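Local coordinates for DNA polymerase (Pyrobaculum calidifontis, PDB 5MDN), which probably extends DNA chains by adding nucleotides from deoxyribonucleoside triphosphates, with release of diphosphate, as a family B DNA polymerase, at residues Ala44-Cys49 with Pro78-Lys83; Ser59-Val64 with Arg93-Ala98; Val70-Phe75 with Gly386-Asn391. One frame throughout, in Å; residues are numbered along the deposited sequence.

Contact 1: Ala44-Cys49 with Pro78-Lys83; sequences AKCDKC and PTIFLK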
loop_
_atom_site.group_PDB
_atom_site.type_symbol
_atom_site.label_atom_id
_atom_site.label_comp_id
_atom_site.label_asym_id
_atom_site.label_seq_id
_atom_site.Cartn_x
_atom_site.Cartn_y
_atom_site.Cartn_z
ATOM N N ALA A 44 21.335 -11.874 22.645
ATOM C CA ALA A 44 21.318 -11.268 23.970
ATOM C C ALA A 44 22.674 -10.619 24.200
ATOM O O ALA A 44 23.701 -11.301 24.158
ATOM C CB ALA A 44 21.025 -12.314 25.048
ATOM N N LYS A 45 22.679 -9.311 24.454
ATOM C CA LYS A 45 23.928 -8.565 24.589
ATOM C C LYS A 45 24.447 -8.714 26.016
ATOM O O LYS A 45 23.850 -8.194 26.964
ATOM C CB LYS A 45 23.719 -7.104 24.195
ATOM C CG LYS A 45 25.011 -6.348 23.909
ATOM C CD LYS A 45 24.753 -4.911 23.466
ATOM C CE LYS A 45 23.887 -4.131 24.439
ATOM N NZ LYS A 45 23.570 -2.781 23.889
ATOM N N CYS A 46 25.571 -9.411 26.161
ATOM C CA CYS A 46 26.118 -9.783 27.458
ATOM C C CYS A 46 27.202 -8.816 27.914
ATOM O O CYS A 46 28.036 -8.374 27.117
ATOM C CB CYS A 46 26.693 -11.200 27.401
ATOM S SG CYS A 46 27.935 -11.412 26.115
ATOM N N ASP A 47 27.181 -8.491 29.205
ATOM C CA ASP A 47 28.329 -7.854 29.838
ATOM C C ASP A 47 29.364 -8.880 30.297
ATOM O O ASP A 47 30.570 -8.648 30.157
ATOM C CB ASP A 47 27.862 -6.972 31.004
ATOM C CG ASP A 47 27.112 -7.747 32.077
ATOM O OD1 ASP A 47 27.349 -8.967 32.232
ATOM O OD2 ASP A 47 26.282 -7.123 32.774
ATOM N N LYS A 48 28.918 -10.006 30.851
ATOM C CA LYS A 48 29.753 -11.189 31.031
ATOM C C LYS A 48 29.103 -12.338 30.275
ATOM O O LYS A 48 27.888 -12.540 30.373
ATOM C CB LYS A 48 29.929 -11.548 32.512
ATOM C CG LYS A 48 31.131 -10.898 33.192
ATOM C CD LYS A 48 30.905 -9.419 33.461
ATOM C CE LYS A 48 32.131 -8.797 34.110
ATOM N NZ LYS A 48 31.919 -7.371 34.486
ATOM N N CYS A 49 29.906 -13.090 29.526
ATOM C CA CYS A 49 29.398 -14.096 28.596
ATOM C C CYS A 49 29.608 -15.491 29.183
ATOM O O CYS A 49 30.736 -15.989 29.238
ATOM C CB CYS A 49 30.071 -13.958 27.230
ATOM S SG CYS A 49 31.870 -13.825 27.272
ATOM N N PRO A 78 31.864 -3.596 16.959
ATOM C CA PRO A 78 31.782 -5.053 17.131
ATOM C C PRO A 78 31.640 -5.403 18.605
ATOM O O PRO A 78 32.504 -5.072 19.420
ATOM C CB PRO A 78 33.115 -5.552 16.554
ATOM C CG PRO A 78 34.048 -4.393 16.710
ATOM C CD PRO A 78 33.214 -3.146 16.588
ATOM N N THR A 79 30.540 -6.067 18.949
ATOM C CA THR A 79 30.258 -6.474 20.316
ATOM C C THR A 79 29.979 -7.971 20.359
ATOM O O THR A 79 29.805 -8.627 19.328
ATOM C CB THR A 79 29.072 -5.695 20.904
ATOM O OG1 THR A 79 27.871 -6.059 20.215
ATOM C CG2 THR A 79 29.294 -4.196 20.768
ATOM N N ILE A 80 29.940 -8.510 21.575
ATOM C CA ILE A 80 29.686 -9.927 21.814
ATOM C C ILE A 80 28.220 -10.112 22.181
ATOM O O ILE A 80 27.641 -9.293 22.909
ATOM C CB ILE A 80 30.614 -10.468 22.919
ATOM C CG1 ILE A 80 32.080 -10.322 22.502
ATOM C CG2 ILE A 80 30.298 -11.921 23.240
ATOM C CD1 ILE A 80 32.509 -11.295 21.424
ATOM N N PHE A 81 27.617 -11.193 21.685
ATOM C CA PHE A 81 26.241 -11.544 22.009
ATOM C C PHE A 81 26.148 -13.021 22.366
ATOM O O PHE A 81 26.987 -13.836 21.974
ATOM C CB PHE A 81 25.281 -11.268 20.838
ATOM C CG PHE A 81 25.192 -9.825 20.442
ATOM C CD1 PHE A 81 24.339 -8.964 21.108
ATOM C CD2 PHE A 81 25.934 -9.338 19.379
ATOM C CE1 PHE A 81 24.241 -7.639 20.741
ATOM C CE2 PHE A 81 25.840 -8.014 19.006
ATOM C CZ PHE A 81 24.991 -7.162 19.688
ATOM N N LEU A 82 25.107 -13.350 23.127
ATOM C CA LEU A 82 24.649 -14.725 23.267
ATOM C C LEU A 82 23.565 -14.980 22.226
ATOM O O LEU A 82 22.565 -14.257 22.174
ATOM C CB LEU A 82 24.114 -14.989 24.675
ATOM C CG LEU A 82 25.091 -14.858 25.845
ATOM C CD1 LEU A 82 24.441 -15.345 27.133
ATOM C CD2 LEU A 82 26.378 -15.620 25.569
ATOM N N LYS A 83 23.759 -16.008 21.405
ATOM C CA LYS A 83 22.772 -16.395 20.398
ATOM C C LYS A 83 21.931 -17.527 20.980
ATOM O O LYS A 83 22.285 -18.704 20.893
ATOM C CB LYS A 83 23.451 -16.794 19.092
ATOM C CG LYS A 83 22.476 -17.177 17.989
ATOM C CD LYS A 83 23.179 -17.826 16.807
ATOM C CE LYS A 83 22.222 -18.012 15.637
ATOM N NZ LYS A 83 22.814 -18.849 14.558
#
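Two antiparallel strands meet at the hydrogen-bonded pair Ala44 and Leu82, and their side chains sort onto the two sides of the sheet. Leu82 N donates almost straight to Ala44 O (2.7 Å, 169°), and Ala44 N returns a more bent bond to Leu82 O at 2.7 Å. On one side, Lys45 and Phe81 run alongside each other in the same direction. Lys45 has CG anti to the backbone N (chi1 -163°), which lays its methylene groups by the ring, with CG 3.5 Å from Phe81 CE1. A bend at chi3 (54°) then carries the chain away, and NZ is hydrogen-bonded to the hydroxyl of Tyr109 on the neighbouring strand 105-109. On the side of Ala44, its CB lies 4.1 Å from Leu82 CB. Cys46 holds its sulphur between the backbone N and the carbonyl carbon, placing SG 3.8 Å from Ile80 CG2, while its CB faces Leu82 CG. Beyond the strand, Cys49 CB approaches Leu82 CD2 at 4.4 Å. The two sulphurs, Cys46 SG and Cys49 SG, stand 4.8 Å apart and form no disulfide. Backbone bonds thus set the register, and the side chains meet through apolar packing, Lys45 sending its charge on to Tyr109.

Contact 2: Ser59-Val64 with Arg93-Ala98; sequences SRVAPV and RKLREA
Lys94 O is gripped by one hydrogen bond, the helical one from Ala98 N (3.1 Å), and the methyl groups of Val61 lie beside it, CG1 and CG2 both at about 4.1 Å from this oxygen. No hydrogen bond joins the loop 59-64 to the helical segment 93-98, so the contact rests on hydrocarbon. Its hub is Leu95, whose CG is anti to the carbonyl carbon (chi1 -60°); with chi2 at 162°, the branch CD2 reaches into the loop. There CD2 meets three residues: Val61 CG1 at 3.6 Å, Ala62 CB at 3.7 Å and Val64 CG2 at 3.9 Å. Val61 crosses Leu95 obliquely and holds CG1 between its backbone N and carbonyl carbon (chi1 69°), from where the same methyl also touches Ala98 CB at 3.8 Å, one turn further along the helix. Its other methyl, CG2, anti to the backbone N, lies 4.1 Å from Lys94 CB. The Lys94 chain bends at chi3 past Ala62 and ends in a long, weak ion pair with Asp91. Leu58 of helix 51-58 touches both Val64 and Ala98, tying the contact to the other helix. Loop 59-64 leads from helix 51-58 into strand 64-74, and helix 92-100 connects strand 77-86 to strand 105-109; these are the two helical connections of a beta-alpha-beta-beta-alpha-beta unit with the strand order of the ferredoxin-like fold.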
loop_
_atom_site.group_PDB
_atom_site.type_symbol
_atom_site.label_atom_id
_atom_site.label_comp_id
_atom_site.label_asym_id
_atom_site.label_seq_id
_atom_site.Cartn_x
_atom_site.Cartn_y
_atom_site.Cartn_z
ATOM N N SER A 59 16.521 -22.777 30.321
ATOM C CA SER A 59 15.873 -24.075 30.158
ATOM C C SER A 59 14.706 -24.293 31.116
ATOM O O SER A 59 13.923 -25.224 30.901
ATOM C CB SER A 59 16.899 -25.193 30.335
ATOM O OG SER A 59 17.769 -25.269 29.218
ATOM N N ARG A 60 14.566 -23.473 32.159
ATOM C CA ARG A 60 13.454 -23.643 33.088
ATOM C C ARG A 60 12.143 -23.075 32.559
ATOM O O ARG A 60 11.081 -23.434 33.078
ATOM C CB ARG A 60 13.771 -22.986 34.433
ATOM C CG ARG A 60 13.901 -21.472 34.373
ATOM C CD ARG A 60 13.378 -20.812 35.634
ATOM N NE ARG A 60 11.990 -20.385 35.483
ATOM C CZ ARG A 60 10.940 -21.104 35.863
ATOM N NH1 ARG A 60 11.116 -22.291 36.427
ATOM N NH2 ARG A 60 9.713 -20.633 35.688
ATOM N N VAL A 61 12.187 -22.196 31.559
ATOM C CA VAL A 61 10.978 -21.537 31.075
ATOM C C VAL A 61 10.512 -22.170 29.768
ATOM O O VAL A 61 9.316 -22.156 29.455
ATOM C CB VAL A 61 11.202 -20.019 30.920
ATOM C CG1 VAL A 61 12.155 -19.719 29.773
ATOM C CG2 VAL A 61 9.876 -19.293 30.738
ATOM N N ALA A 62 11.437 -22.750 29.012
ATOM C CA ALA A 62 11.128 -23.337 27.715
ATOM C C ALA A 62 12.334 -24.155 27.257
ATOM O O ALA A 62 13.454 -23.912 27.713
ATOM C CB ALA A 62 10.788 -22.255 26.677
ATOM N N PRO A 63 12.125 -25.119 26.359
ATOM C CA PRO A 63 13.260 -25.900 25.848
ATOM C C PRO A 63 14.159 -25.056 24.956
ATOM O O PRO A 63 13.687 -24.241 24.161
ATOM C CB PRO A 63 12.589 -27.032 25.061
ATOM C CG PRO A 63 11.244 -26.501 24.705
ATOM C CD PRO A 63 10.838 -25.627 25.854
ATOM N N VAL A 64 15.466 -25.260 25.100
ATOM C CA VAL A 64 16.479 -24.499 24.380
ATOM C C VAL A 64 17.342 -25.469 23.584
ATOM O O VAL A 64 17.805 -26.481 24.123
ATOM C CB VAL A 64 17.346 -23.659 25.337
ATOM C CG1 VAL A 64 18.415 -22.901 24.565
ATOM C CG2 VAL A 64 16.474 -22.700 26.135
ATOM N N ARG A 93 9.011 -15.841 22.671
ATOM C CA ARG A 93 8.589 -14.776 23.581
ATOM C C ARG A 93 8.909 -15.127 25.029
ATOM O O ARG A 93 9.429 -14.294 25.779
ATOM C CB ARG A 93 7.092 -14.494 23.440
ATOM C CG ARG A 93 6.663 -13.728 22.200
ATOM C CD ARG A 93 6.994 -12.243 22.349
ATOM N NE ARG A 93 6.625 -11.467 21.167
ATOM C CZ ARG A 93 5.390 -11.035 20.931
ATOM N NH1 ARG A 93 4.423 -11.302 21.798
ATOM N NH2 ARG A 93 5.119 -10.337 19.835
ATOM N N LYS A 94 8.584 -16.355 25.445
ATOM C CA LYS A 94 8.908 -16.797 26.798
ATOM C C LYS A 94 10.400 -16.672 27.072
ATOM O O LYS A 94 10.806 -16.233 28.155
ATOM C CB LYS A 94 8.438 -18.236 27.007
ATOM C CG LYS A 94 6.928 -18.407 26.981
ATOM C CD LYS A 94 6.529 -19.831 27.327
ATOM C CE LYS A 94 6.817 -20.785 26.176
ATOM N NZ LYS A 94 6.303 -22.157 26.451
ATOM N N LEU A 95 11.232 -17.055 26.103
ATOM C CA LEU A 95 12.675 -16.982 26.297
ATOM C C LEU A 95 13.170 -15.542 26.245
ATOM O O LEU A 95 14.097 -15.177 26.974
ATOM C CB LEU A 95 13.382 -17.839 25.251
ATOM C CG LEU A 95 13.004 -19.318 25.306
ATOM C CD1 LEU A 95 13.372 -20.021 24.018
ATOM C CD2 LEU A 95 13.679 -19.990 26.489
ATOM N N ARG A 96 12.571 -14.712 25.384
ATOM C CA ARG A 96 12.947 -13.302 25.314
ATOM C C ARG A 96 12.780 -12.614 26.665
ATOM O O ARG A 96 13.715 -11.985 27.176
ATOM C CB ARG A 96 12.117 -12.590 24.246
ATOM C CG ARG A 96 12.084 -11.078 24.407
ATOM C CD ARG A 96 11.389 -10.401 23.238
ATOM N NE ARG A 96 11.153 -8.983 23.497
ATOM C CZ ARG A 96 11.118 -8.047 22.554
ATOM N NH1 ARG A 96 11.318 -8.374 21.285
ATOM N NH2 ARG A 96 10.893 -6.782 22.882
ATOM N N GLU A 97 11.586 -12.712 27.251
ATOM C CA GLU A 97 11.325 -12.042 28.520
ATOM C C GLU A 97 12.158 -12.642 29.646
ATOM O O GLU A 97 12.711 -11.910 30.476
ATOM C CB GLU A 97 9.836 -12.122 28.846
ATOM C CG GLU A 97 8.952 -11.371 27.862
ATOM C CD GLU A 97 7.500 -11.804 27.934
ATOM O OE1 GLU A 97 7.210 -12.795 28.638
ATOM O OE2 GLU A 97 6.650 -11.151 27.291
ATOM N N ALA A 98 12.248 -13.973 29.698
ATOM C CA ALA A 98 13.043 -14.626 30.733
ATOM C C ALA A 98 14.520 -14.274 30.611
ATOM O O ALA A 98 15.217 -14.141 31.623
ATOM C CB ALA A 98 12.849 -16.139 30.668
#

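Contact 3: Val70-Phe75 with Gly386-Asn391; sequences VERRFF and GEVAPN
A single backbone bridge joins Arg73 to the chain on both sides of Glu387, with Arg73 N donating to Gly386 O (2.9 Å, 167°) and Arg73 O accepting from Val388 N at 2.8 Å. Gly386 closes helix 370-384 in a Schellman motif, its positive phi turning the chain out to meet strand 64-74. Glu387 has CG anti to the backbone N and bends at chi2 (100°), bringing its carboxylate back over Arg73. OE1 lies above one face of the guanidinium, 3.6 Å from Arg73 NE in a long salt bridge that no N-H points along, the two planes being 47° apart. OE2 is instead hydrogen-bonded to Gly76 N, just past the strand. An alanine in place of Glu387 would probably loosen the turn after the strand, since both the bond to Gly76 N and the charge over Arg73 would go. Val388 directs one methyl to each of two residues that flank Arg73, CG2 at 3.8 Å from Arg72 CB and CG1 at 4.2 Å from Phe74 CD1. Trp525 also touches Pro390. Phe75 sends its edge over the ring of Phe74, CD2 lying 3.7 Å above that ring's centre, and its tip CZ comes to 3.6 Å from Pro390 CG.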
loop_
_atom_site.group_PDB
_atom_site.type_symbol
_atom_site.label_atom_id
_atom_site.label_comp_id
_atom_site.label_asym_id
_atom_site.label_seq_id
_atom_site.Cartn_x
_atom_site.Cartn_y
_atom_site.Cartn_z
ATOM N N VAL A 70 28.563 -15.358 19.982
ATOM C CA VAL A 70 28.847 -14.816 18.662
ATOM C C VAL A 70 29.390 -13.401 18.802
ATOM O O VAL A 70 29.153 -12.708 19.794
ATOM C CB VAL A 70 27.599 -14.824 17.751
ATOM C CG1 VAL A 70 27.191 -16.252 17.420
ATOM C CG2 VAL A 70 26.449 -14.073 18.411
ATOM N N GLU A 71 30.127 -12.978 17.777
ATOM C CA GLU A 71 30.626 -11.614 17.656
ATOM C C GLU A 71 29.985 -10.978 16.434
ATOM O O GLU A 71 30.181 -11.455 15.310
ATOM C CB GLU A 71 32.149 -11.589 17.529
ATOM C CG GLU A 71 32.742 -10.191 17.553
ATOM C CD GLU A 71 34.113 -10.127 16.908
ATOM O OE1 GLU A 71 34.883 -11.101 17.044
ATOM O OE2 GLU A 71 34.423 -9.102 16.265
ATOM N N ARG A 72 29.219 -9.911 16.650
ATOM C CA ARG A 72 28.581 -9.191 15.561
ATOM C C ARG A 72 28.713 -7.695 15.806
ATOM O O ARG A 72 29.180 -7.249 16.858
ATOM C CB ARG A 72 27.106 -9.587 15.408
ATOM C CG ARG A 72 26.865 -11.085 15.488
ATOM C CD ARG A 72 25.669 -11.528 14.670
ATOM N NE ARG A 72 25.570 -12.984 14.649
ATOM C CZ ARG A 72 26.311 -13.772 13.876
ATOM N NH1 ARG A 72 27.208 -13.245 13.052
ATOM N NH2 ARG A 72 26.158 -15.088 13.926
ATOM N N ARG A 73 28.292 -6.918 14.816
ATOM C CA ARG A 73 28.345 -5.468 14.899
ATOM C C ARG A 73 27.047 -4.917 15.474
ATOM O O ARG A 73 25.971 -5.491 15.293
ATOM C CB ARG A 73 28.600 -4.858 13.521
ATOM C CG ARG A 73 29.758 -5.484 12.767
ATOM C CD ARG A 73 29.840 -4.942 11.350
ATOM N NE ARG A 73 30.272 -3.546 11.330
ATOM C CZ ARG A 73 30.429 -2.828 10.223
ATOM N NH1 ARG A 73 30.190 -3.376 9.040
ATOM N NH2 ARG A 73 30.830 -1.566 10.298
ATOM N N PHE A 74 27.159 -3.789 16.172
ATOM C CA PHE A 74 25.999 -3.089 16.717
ATOM C C PHE A 74 26.261 -1.599 16.561
ATOM O O PHE A 74 27.098 -1.040 17.278
ATOM C CB PHE A 74 25.762 -3.467 18.179
ATOM C CG PHE A 74 24.497 -2.899 18.755
ATOM C CD1 PHE A 74 23.262 -3.287 18.263
ATOM C CD2 PHE A 74 24.540 -1.990 19.800
ATOM C CE1 PHE A 74 22.094 -2.773 18.793
ATOM C CE2 PHE A 74 23.375 -1.472 20.335
ATOM C CZ PHE A 74 22.150 -1.864 19.830
ATOM N N PHE A 75 25.546 -0.962 15.630
ATOM C CA PHE A 75 25.850 0.404 15.197
ATOM C C PHE A 75 27.319 0.544 14.807
ATOM O O PHE A 75 27.982 1.532 15.133
ATOM C CB PHE A 75 25.477 1.425 16.274
ATOM C CG PHE A 75 24.001 1.590 16.473
ATOM C CD1 PHE A 75 23.263 2.390 15.618
ATOM C CD2 PHE A 75 23.351 0.952 17.518
ATOM C CE1 PHE A 75 21.905 2.553 15.798
ATOM C CE2 PHE A 75 21.989 1.110 17.703
ATOM C CZ PHE A 75 21.266 1.914 16.841
ATOM N N GLY A 386 26.699 -8.461 8.746
ATOM C CA GLY A 386 27.061 -8.843 10.097
ATOM C C GLY A 386 26.613 -7.874 11.167
ATOM O O GLY A 386 27.267 -7.771 12.210
ATOM N N GLU A 387 25.513 -7.162 10.941
ATOM C CA GLU A 387 25.024 -6.146 11.862
ATOM C C GLU A 387 23.775 -6.644 12.573
ATOM O O GLU A 387 22.829 -7.106 11.925
ATOM C CB GLU A 387 24.714 -4.842 11.123
ATOM C CG GLU A 387 24.834 -3.600 11.990
ATOM C CD GLU A 387 26.146 -2.873 11.776
ATOM O OE1 GLU A 387 26.732 -3.024 10.683
ATOM O OE2 GLU A 387 26.594 -2.159 12.700
ATOM N N VAL A 388 23.776 -6.548 13.899
ATOM C CA VAL A 388 22.588 -6.849 14.689
ATOM C C VAL A 388 21.628 -5.672 14.600
ATOM O O VAL A 388 22.038 -4.507 14.654
ATOM C CB VAL A 388 22.980 -7.158 16.146
ATOM C CG1 VAL A 388 21.781 -7.033 17.074
ATOM C CG2 VAL A 388 23.579 -8.554 16.242
ATOM N N ALA A 389 20.341 -5.975 14.459
ATOM C CA ALA A 389 19.338 -4.940 14.271
ATOM C C ALA A 389 18.931 -4.329 15.612
ATOM O O ALA A 389 18.776 -5.049 16.602
ATOM C CB ALA A 389 18.108 -5.509 13.571
ATOM N N PRO A 390 18.761 -3.007 15.671
ATOM C CA PRO A 390 18.202 -2.385 16.881
ATOM C C PRO A 390 16.755 -2.795 17.119
ATOM O O PRO A 390 16.197 -3.606 16.372
ATOM C CB PRO A 390 18.327 -0.880 16.601
ATOM C CG PRO A 390 19.321 -0.764 15.488
ATOM C CD PRO A 390 19.181 -2.009 14.674
ATOM N N ASN A 391 16.131 -2.234 18.149
ATOM C CA ASN A 391 14.780 -2.598 18.550
ATOM C C ASN A 391 13.777 -1.517 18.168
ATOM O O ASN A 391 14.134 -0.384 17.836
ATOM C CB ASN A 391 14.719 -2.879 20.053
ATOM C CG ASN A 391 15.392 -4.180 20.423
ATOM O OD1 ASN A 391 15.294 -5.171 19.697
ATOM N ND2 ASN A 391 16.074 -4.190 21.561
#

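How the contacts relate
Contacts 1 and 3 are neighbours, their centres about 10 Å apart, because strands 77-86 and 64-74 lie side by side in one antiparallel sheet. Thr79 N probably bonds to Arg72 O (2.8 Å) and Phe81 N to Val70 O (2.9 Å), while Phe81 CE2 packs on Val388 CG2 at 3.6 Å, so the ring that receives Lys45 also meets the loop after helix 370-384. Contact 2 touches neither: its centre is about 17 Å from that of contact 1 and 22 Å from that of contact 3. Contacts 1 and 2 stay within the four-stranded unit, whereas contact 3 links it to the polymerase region. All three lie away from the magnesium sites.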